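Local coordinates for CT253 (PDB 6UXC), which is a probable chlamydial lipoprotein of unknown function that binds a sodium ion, at residues Ala140-Ser143 with Leu144-Ser148. Sequence-based numbering, arbitrary orientation.
Sequences ASQS and LASGS
Gln142 and Ser146 meet through their side chains where the strand 131-143 ends and the chain coils into a turn. With CG anti to the backbone N (chi1 -169°) and a bend at chi2, the glutamine chain reaches across toward the turn that follows, and its NE2 donates a hydrogen bond to Ser146 OG at 3.0 Å, the hydroxyl lying somewhat out of the amide plane. Glutamine suits the place because its amide serves two partners: OE1 accepts from Arg172 of the helix 165-184, so that both ends of the flat group are held and its rotation is fixed. Ser143 comes next, and its carbonyl oxygen takes two bonds from one residue. Ser146 N lies 3.1 Å from Ser143 O, the i to i+3 bond of a beta turn; Leu144 and Ala145 at its corners both have helical backbone angles, which makes it type I. From the same face of the carbonyl plane, Ser146 OG donates to Ser143 O over 2.8 Å. That hydroxyl stands beside its own backbone N (chi1 -54°), which allows a short serine side chain to reach the same acceptor as its own backbone N-H while receiving an N-H from Gln142. Ser143 OG lies beside the first bend of the turn, 3.8 Å from Ala145 CB. A water is hydrogen-bonded to Ser143 OG at 2.9 Å and accepts a weak bond from Ala145 N, and the small methyl of Ala145 fits this exposed corner. Leu144, by contrast, sets off from its backbone away from the strand end, and its side chain packs on Ile114 of the neighbouring strand 113-124.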
loop_
_atom_site.group_PDB
_atom_site.type_symbol
_atom_site.label_atom_id
_atom_site.label_comp_id
_atom_site.label_asym_id
_atom_site.label_seq_id
_atom_site.Cartn_x
_atom_site.Cartn_y
_atom_site.Cartn_z
ATOM N N ALA A 140 -6.385 -4.244 9.825
ATOM C CA ALA A 140 -6.930 -5.593 9.786
ATOM C C ALA A 140 -6.323 -6.381 10.938
ATOM O O ALA A 140 -5.230 -6.067 11.399
ATOM C CB ALA A 140 -6.634 -6.267 8.449
ATOM N N SER A 141 -7.059 -7.386 11.421
ATOM C CA SER A 141 -6.570 -8.203 12.515
ATOM C C SER A 141 -7.082 -9.623 12.345
ATOM O O SER A 141 -8.185 -9.847 11.827
ATOM C CB SER A 141 -7.008 -7.661 13.876
ATOM O OG SER A 141 -6.552 -8.534 14.882
ATOM N N GLN A 142 -6.280 -10.578 12.824
ATOM C CA GLN A 142 -6.602 -11.990 12.669
ATOM C C GLN A 142 -6.089 -12.786 13.865
ATOM O O GLN A 142 -4.954 -12.601 14.322
ATOM C CB GLN A 142 -5.998 -12.542 11.372
ATOM C CG GLN A 142 -6.481 -13.934 10.976
ATOM C CD GLN A 142 -7.959 -13.961 10.697
ATOM O OE1 GLN A 142 -8.517 -12.978 10.232
ATOM N NE2 GLN A 142 -8.604 -15.083 10.991
ATOM N N SER A 143 -6.932 -13.696 14.356
ATOM C CA SER A 143 -6.551 -14.531 15.489
ATOM C C SER A 143 -5.385 -15.432 15.111
ATOM O O SER A 143 -5.390 -16.051 14.046
ATOM C CB SER A 143 -7.749 -15.367 15.941
ATOM O OG SER A 143 -7.369 -16.352 16.888
ATOM N N LEU A 144 -4.376 -15.499 15.988
ATOM C CA LEU A 144 -3.205 -16.336 15.725
ATOM C C LEU A 144 -3.541 -17.821 15.759
ATOM O O LEU A 144 -2.756 -18.628 15.257
ATOM C CB LEU A 144 -2.099 -16.042 16.740
ATOM C CG LEU A 144 -1.381 -14.699 16.582
ATOM C CD1 LEU A 144 -0.441 -14.503 17.750
ATOM C CD2 LEU A 144 -0.619 -14.621 15.275
ATOM N N ALA A 145 -4.689 -18.192 16.316
ATOM C CA ALA A 145 -5.098 -19.588 16.321
ATOM C C ALA A 145 -5.743 -20.019 15.015
ATOM O O ALA A 145 -5.962 -21.222 14.826
ATOM C CB ALA A 145 -6.072 -19.843 17.475
ATOM N N SER A 146 -6.034 -19.072 14.112
ATOM C CA SER A 146 -6.771 -19.360 12.883
ATOM C C SER A 146 -6.008 -20.252 11.910
ATOM O O SER A 146 -6.601 -20.779 10.971
ATOM C CB SER A 146 -7.108 -18.048 12.164
ATOM O OG SER A 146 -7.777 -17.149 13.025
ATOM N N GLY A 147 -4.704 -20.392 12.070
ATOM C CA GLY A 147 -3.946 -21.193 11.134
ATOM C C GLY A 147 -2.533 -21.333 11.647
ATOM O O GLY A 147 -2.242 -20.982 12.789
ATOM N N SER A 148 -1.660 -21.846 10.787
ATOM C CA SER A 148 -0.258 -21.992 11.163
ATOM C C SER A 148 0.436 -20.636 11.176
ATOM O O SER A 148 0.159 -19.758 10.349
ATOM C CB SER A 148 0.463 -22.926 10.194
ATOM O OG SER A 148 1.871 -22.901 10.420
HETATM O O HOH W 1 -5.401 -16.538 18.965
#